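PDB 4MRU: SusD homolog from Bacteroides thetaiotaomicron, which probably binds mucin O-glycans at the cell surface as a SusD-like outer membrane lipoprotein, delivering them for uptake. Local coordinates for residues Leu163-Glu176 against Lys191-Gln203. Sequence-based numbering, arbitrary orientation.
Sequences LEEADQALEDNMTE and KLQQWRLFLHSLQ. With EDO (1,2-ethanediol), chain E.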
loop_
_atom_site.group_PDB
_atom_site.type_symbol
_atom_site.label_atom_id
_atom_site.label_comp_id
_atom_site.label_asym_id
_atom_site.label_seq_id
_atom_site.Cartn_x
_atom_site.Cartn_y
_atom_site.Cartn_z
ATOM N N LEU A 163 -9.779 -15.747 -6.128
ATOM C CA LEU A 163 -10.707 -15.012 -5.297
ATOM C C LEU A 163 -12.138 -15.494 -5.542
ATOM O O LEU A 163 -12.918 -15.602 -4.572
ATOM C CB LEU A 163 -10.608 -13.500 -5.515
ATOM C CG LEU A 163 -9.288 -12.959 -4.967
ATOM C CD1 LEU A 163 -9.144 -11.483 -5.295
ATOM C CD2 LEU A 163 -9.172 -13.231 -3.467
ATOM N N GLU A 164 -12.503 -15.749 -6.799
ATOM C CA GLU A 164 -13.859 -16.261 -7.087
ATOM C C GLU A 164 -14.079 -17.614 -6.494
ATOM O O GLU A 164 -15.168 -17.916 -5.976
ATOM C CB GLU A 164 -14.141 -16.324 -8.580
ATOM C CG GLU A 164 -14.567 -14.988 -9.147
ATOM C CD GLU A 164 -15.458 -15.121 -10.364
ATOM O OE1 GLU A 164 -15.505 -16.211 -10.971
ATOM O OE2 GLU A 164 -16.112 -14.114 -10.688
ATOM N N GLU A 165 -13.074 -18.467 -6.592
ATOM C CA GLU A 165 -13.166 -19.800 -5.978
ATOM C C GLU A 165 -13.318 -19.695 -4.449
ATOM O O GLU A 165 -14.152 -20.390 -3.865
ATOM C CB GLU A 165 -11.951 -20.642 -6.283
ATOM C CG GLU A 165 -11.841 -21.124 -7.711
ATOM C CD GLU A 165 -10.426 -21.598 -8.087
ATOM O OE1 GLU A 165 -9.491 -21.669 -7.238
ATOM O OE2 GLU A 165 -10.256 -21.898 -9.266
ATOM N N ALA A 166 -12.553 -18.807 -3.803
ATOM C CA ALA A 166 -12.687 -18.625 -2.364
ATOM C C ALA A 166 -14.051 -18.078 -2.019
ATOM O O ALA A 166 -14.686 -18.522 -1.031
ATOM C CB ALA A 166 -11.611 -17.711 -1.823
ATOM N N ASP A 167 -14.511 -17.101 -2.793
ATOM C CA ASP A 167 -15.780 -16.488 -2.500
ATOM C C ASP A 167 -16.922 -17.470 -2.584
ATOM O O ASP A 167 -17.835 -17.449 -1.746
ATOM C CB ASP A 167 -16.046 -15.341 -3.479
ATOM C CG ASP A 167 -17.098 -14.404 -2.978
ATOM O OD1 ASP A 167 -17.281 -14.316 -1.752
ATOM O OD2 ASP A 167 -17.742 -13.726 -3.813
ATOM N N GLN A 168 -16.923 -18.301 -3.619
ATOM C CA GLN A 168 -17.964 -19.327 -3.732
ATOM C C GLN A 168 -17.992 -20.245 -2.510
ATOM O O GLN A 168 -19.082 -20.616 -2.016
ATOM C CB GLN A 168 -17.757 -20.157 -4.994
ATOM C CG GLN A 168 -18.837 -21.217 -5.214
ATOM C CD GLN A 168 -18.554 -22.128 -6.386
ATOM O OE1 GLN A 168 -17.452 -22.152 -6.935
ATOM N NE2 GLN A 168 -19.561 -22.900 -6.770
ATOM N N ALA A 169 -16.811 -20.617 -2.008
ATOM C CA ALA A 169 -16.744 -21.565 -0.922
ATOM C C ALA A 169 -17.216 -20.903 0.382
ATOM O O ALA A 169 -17.897 -21.539 1.191
ATOM C CB ALA A 169 -15.340 -22.143 -0.777
ATOM N N LEU A 170 -16.902 -19.625 0.562
ATOM C CA LEU A 170 -17.402 -18.881 1.708
ATOM C C LEU A 170 -18.934 -18.711 1.656
ATOM O O LEU A 170 -19.635 -18.979 2.648
ATOM C CB LEU A 170 -16.764 -17.509 1.779
ATOM C CG LEU A 170 -15.276 -17.542 2.158
ATOM C CD1 LEU A 170 -14.750 -16.125 2.137
ATOM C CD2 LEU A 170 -15.013 -18.209 3.506
ATOM N N GLU A 171 -19.436 -18.275 0.505
ATOM C CA GLU A 171 -20.856 -18.099 0.337
ATOM C C GLU A 171 -21.598 -19.410 0.550
ATOM O O GLU A 171 -22.632 -19.410 1.191
ATOM C CB GLU A 171 -21.146 -17.583 -1.046
ATOM C CG GLU A 171 -22.620 -17.338 -1.379
ATOM C CD GLU A 171 -22.780 -16.898 -2.824
ATOM O OE1 GLU A 171 -22.633 -17.743 -3.730
ATOM O OE2 GLU A 171 -22.992 -15.712 -3.070
ATOM N N ASP A 172 -21.114 -20.513 -0.023
ATOM C CA ASP A 172 -21.815 -21.793 0.084
ATOM C C ASP A 172 -21.757 -22.423 1.467
ATOM O O ASP A 172 -22.573 -23.316 1.762
ATOM C CB ASP A 172 -21.256 -22.810 -0.895
ATOM C CG ASP A 172 -21.570 -22.462 -2.344
ATOM O OD1 ASP A 172 -22.463 -21.634 -2.592
ATOM O OD2 ASP A 172 -20.919 -23.038 -3.241
ATOM N N ASN A 173 -20.831 -21.991 2.323
ATOM C CA ASN A 173 -20.700 -22.601 3.653
ATOM C C ASN A 173 -20.945 -21.689 4.865
ATOM O O ASN A 173 -20.996 -22.163 6.005
ATOM C CB ASN A 173 -19.319 -23.208 3.780
ATOM C CG ASN A 173 -19.172 -24.408 2.901
ATOM O OD1 ASN A 173 -19.677 -25.474 3.224
ATOM N ND2 ASN A 173 -18.523 -24.235 1.755
HETATM N N MSE A 174 -21.146 -20.409 4.630
HETATM C CA MSE A 174 -21.326 -19.506 5.749
HETATM C C MSE A 174 -22.685 -19.675 6.388
HETATM O O MSE A 174 -23.690 -20.056 5.757
HETATM C CB MSE A 174 -21.173 -18.089 5.257
HETATM C CG MSE A 174 -22.373 -17.527 4.501
HETATM SE SE MSE A 174 -21.542 -15.901 3.765
HETATM C CE MSE A 174 -23.085 -15.387 2.596
ATOM N N THR A 175 -22.702 -19.397 7.677
ATOM C CA THR A 175 -23.900 -19.453 8.443
ATOM C C THR A 175 -23.950 -18.270 9.396
ATOM O O THR A 175 -22.976 -17.502 9.593
ATOM C CB THR A 175 -23.975 -20.739 9.284
ATOM O OG1 THR A 175 -23.074 -20.620 10.392
ATOM C CG2 THR A 175 -23.643 -22.017 8.447
ATOM N N GLU A 176 -25.109 -18.150 10.003
ATOM C CA GLU A 176 -25.255 -17.379 11.204
ATOM C C GLU A 176 -24.650 -18.149 12.395
ATOM O O GLU A 176 -24.407 -19.375 12.347
ATOM C CB GLU A 176 -26.743 -17.075 11.387
ATOM C CG GLU A 176 -27.097 -16.213 12.576
ATOM C CD GLU A 176 -26.362 -14.895 12.563
ATOM O OE1 GLU A 176 -26.747 -13.981 11.779
ATOM O OE2 GLU A 176 -25.390 -14.782 13.335
ATOM N N LYS A 191 -15.894 -14.364 11.328
ATOM C CA LYS A 191 -17.103 -13.888 10.672
ATOM C C LYS A 191 -16.944 -13.918 9.163
ATOM O O LYS A 191 -16.381 -13.007 8.544
ATOM C CB LYS A 191 -17.469 -12.475 11.188
ATOM C CG LYS A 191 -18.820 -11.952 10.713
ATOM C CD LYS A 191 -19.952 -12.531 11.559
ATOM C CE LYS A 191 -21.306 -12.084 11.043
ATOM N NZ LYS A 191 -22.357 -12.915 11.691
ATOM N N LEU A 192 -17.452 -14.989 8.558
ATOM C CA LEU A 192 -17.246 -15.217 7.138
ATOM C C LEU A 192 -17.915 -14.151 6.273
ATOM O O LEU A 192 -17.431 -13.838 5.186
ATOM C CB LEU A 192 -17.764 -16.592 6.757
ATOM C CG LEU A 192 -17.160 -17.786 7.509
ATOM C CD1 LEU A 192 -17.614 -19.067 6.841
ATOM C CD2 LEU A 192 -15.635 -17.749 7.602
ATOM N N GLN A 193 -19.018 -13.576 6.751
ATOM C CA GLN A 193 -19.692 -12.475 6.062
ATOM C C GLN A 193 -18.760 -11.300 5.867
ATOM O O GLN A 193 -18.729 -10.661 4.820
ATOM C CB GLN A 193 -20.972 -12.054 6.859
ATOM C CG GLN A 193 -22.065 -13.113 6.886
ATOM C CD GLN A 193 -21.756 -14.378 7.735
ATOM O OE1 GLN A 193 -20.840 -14.396 8.565
ATOM N NE2 GLN A 193 -22.537 -15.444 7.505
ATOM N N GLN A 194 -17.965 -11.004 6.888
ATOM C CA GLN A 194 -17.008 -9.897 6.788
ATOM C C GLN A 194 -15.855 -10.268 5.872
ATOM O O GLN A 194 -15.397 -9.419 5.124
ATOM C CB GLN A 194 -16.507 -9.470 8.175
ATOM C CG GLN A 194 -17.561 -8.681 8.943
ATOM C CD GLN A 194 -17.089 -8.342 10.334
ATOM O OE1 GLN A 194 -16.560 -9.201 11.055
ATOM N NE2 GLN A 194 -17.219 -7.088 10.700
ATOM N N TRP A 195 -15.375 -11.521 5.929
ATOM C CA TRP A 195 -14.369 -11.978 4.960
ATOM C C TRP A 195 -14.859 -11.779 3.521
ATOM O O TRP A 195 -14.056 -11.375 2.663
ATOM C CB TRP A 195 -13.955 -13.431 5.202
ATOM C CG TRP A 195 -12.975 -13.562 6.301
ATOM C CD1 TRP A 195 -13.171 -14.108 7.525
ATOM C CD2 TRP A 195 -11.631 -13.062 6.290
ATOM N NE1 TRP A 195 -12.022 -14.024 8.284
ATOM C CE2 TRP A 195 -11.060 -13.371 7.556
ATOM C CE3 TRP A 195 -10.868 -12.359 5.355
ATOM C CZ2 TRP A 195 -9.757 -13.003 7.894
ATOM C CZ3 TRP A 195 -9.558 -11.981 5.692
ATOM C CH2 TRP A 195 -9.001 -12.343 6.938
ATOM N N ARG A 196 -16.157 -11.978 3.243
ATOM C CA ARG A 196 -16.636 -11.731 1.864
ATOM C C ARG A 196 -16.598 -10.244 1.462
ATOM O O ARG A 196 -16.240 -9.918 0.334
ATOM C CB ARG A 196 -18.047 -12.290 1.634
ATOM C CG ARG A 196 -18.049 -13.816 1.718
ATOM C CD ARG A 196 -19.380 -14.380 1.252
ATOM N NE ARG A 196 -19.480 -14.211 -0.173
ATOM C CZ ARG A 196 -20.510 -13.691 -0.825
ATOM N NH1 ARG A 196 -21.600 -13.284 -0.203
ATOM N NH2 ARG A 196 -20.439 -13.607 -2.140
ATOM N N LEU A 197 -16.965 -9.350 2.374
ATOM C CA LEU A 197 -16.866 -7.933 2.112
ATOM C C LEU A 197 -15.432 -7.577 1.767
ATOM O O LEU A 197 -15.146 -6.847 0.777
ATOM C CB LEU A 197 -17.332 -7.119 3.312
ATOM C CG LEU A 197 -18.811 -7.287 3.693
ATOM C CD1 LEU A 197 -19.096 -6.447 4.938
ATOM C CD2 LEU A 197 -19.695 -6.897 2.536
ATOM N N PHE A 198 -14.513 -8.101 2.567
ATOM C CA PHE A 198 -13.109 -7.806 2.323
ATOM C C PHE A 198 -12.681 -8.360 0.964
ATOM O O PHE A 198 -11.985 -7.685 0.189
ATOM C CB PHE A 198 -12.207 -8.374 3.424
ATOM C CG PHE A 198 -10.777 -8.342 3.073
ATOM C CD1 PHE A 198 -10.087 -7.135 3.079
ATOM C CD2 PHE A 198 -10.113 -9.492 2.706
ATOM C CE1 PHE A 198 -8.750 -7.084 2.729
ATOM C CE2 PHE A 198 -8.785 -9.442 2.347
ATOM C CZ PHE A 198 -8.101 -8.240 2.386
ATOM N N LEU A 199 -13.041 -9.597 0.699
ATOM C CA LEU A 199 -12.663 -10.207 -0.597
ATOM C C LEU A 199 -13.149 -9.381 -1.776
ATOM O O LEU A 199 -12.415 -9.153 -2.744
ATOM C CB LEU A 199 -13.225 -11.622 -0.670
ATOM C CG LEU A 199 -12.901 -12.523 -1.840
ATOM C CD1 LEU A 199 -13.000 -13.969 -1.369
ATOM C CD2 LEU A 199 -13.831 -12.271 -3.004
ATOM N N HIS A 200 -14.395 -8.938 -1.706
ATOM C CA HIS A 200 -14.947 -8.073 -2.773
ATOM C C HIS A 200 -14.235 -6.719 -2.882
ATOM O O HIS A 200 -14.075 -6.170 -3.974
ATOM C CB HIS A 200 -16.431 -7.884 -2.565
ATOM C CG HIS A 200 -17.194 -9.167 -2.577
ATOM N ND1 HIS A 200 -18.276 -9.403 -1.743
ATOM C CD2 HIS A 200 -16.979 -10.319 -3.249
ATOM C CE1 HIS A 200 -18.731 -10.622 -1.968
ATOM N NE2 HIS A 200 -17.939 -11.207 -2.848
ATOM N N SER A 201 -13.836 -6.173 -1.748
ATOM C CA SER A 201 -13.095 -4.941 -1.722
ATOM C C SER A 201 -11.698 -5.126 -2.390
ATOM O O SER A 201 -11.262 -4.299 -3.134
ATOM C CB SER A 201 -12.967 -4.434 -0.281
ATOM O OG SER A 201 -14.252 -4.328 0.332
ATOM N N LEU A 202 -11.044 -6.240 -2.112
ATOM C CA LEU A 202 -9.765 -6.545 -2.748
ATOM C C LEU A 202 -9.934 -6.733 -4.247
ATOM O O LEU A 202 -9.085 -6.269 -5.009
ATOM C CB LEU A 202 -9.182 -7.806 -2.159
ATOM C CG LEU A 202 -7.787 -8.258 -2.580
ATOM C CD1 LEU A 202 -6.772 -7.160 -2.339
ATOM C CD2 LEU A 202 -7.413 -9.527 -1.821
ATOM N N GLN A 203 -11.002 -7.421 -4.676
ATOM C CA GLN A 203 -11.301 -7.532 -6.112
ATOM C C GLN A 203 -11.459 -6.142 -6.744
ATOM O O GLN A 203 -10.966 -5.899 -7.839
ATOM C CB GLN A 203 -12.559 -8.324 -6.368
ATOM C CG GLN A 203 -12.479 -9.803 -6.052
ATOM C CD GLN A 203 -13.865 -10.473 -6.061
ATOM O OE1 GLN A 203 -14.853 -9.923 -5.558
ATOM N NE2 GLN A 203 -13.930 -11.670 -6.645
HETATM C C1 EDO E . -17.380 -12.632 -7.288
HETATM O O1 EDO E . -16.431 -13.077 -6.320
HETATM C C2 EDO E . -18.018 -11.364 -6.773
HETATM O O2 EDO E . -17.055 -10.336 -6.966
HETATM O O HOH W 1 -22.268 -15.662 11.483
#
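Asp167 takes the guanidinium of Arg196 side-on in a salt bridge: Arg196 NE reaches Asp167 OD1 at 2.7 Å, while NH2 reaches OD2 at 3.2 Å. The carboxylate and guanidinium planes are tilted 20° to each other, both nitrogens coming on the syn sides but somewhat out of the carboxylate plane. His200 NE2 bonds to Asp167 OD2 as well, at 2.7 Å and nearly straight (165°), from the opposite face of the carboxylate to Arg196 NH2; its ring stands steeply to the carboxylate, and its ND1 is bonded to the carbonyl of Gly230. An ethanediol, probably from the crystallisation liquor, adds a bond to Asp167 OD2 and links it to the amide of Gln203. Glu171 CB lies over one guanidinium face; with CG anti to the backbone N and the chain extended beyond it, OE2 is carried out to Arg196 NH2, where, well out of the plane, it contributes charge alone. Were Arg196 an alanine, the Asp167 carboxylate would probably lose its cationic partner and Glu171 a nearby counter-charge. Met174, present as selenomethionine, lies along the arginine stem, SE 3.6 Å from Arg196 CD. Beyond it, Gln193 NE2 donates to Thr175 O (3.0 Å) from above the carbonyl plane. On the buried side, Leu170 packs on Leu192 and the CB of Trp195, and Leu199 pushes CD1 to within 3.6 Å of Leu163 O, while helix 104-125 meets Leu163 and Leu202. The helices run antiparallel at 155°, axes 9.8 Å apart: a helical hairpin consistent with the TPR-like scaffold of SusD proteins.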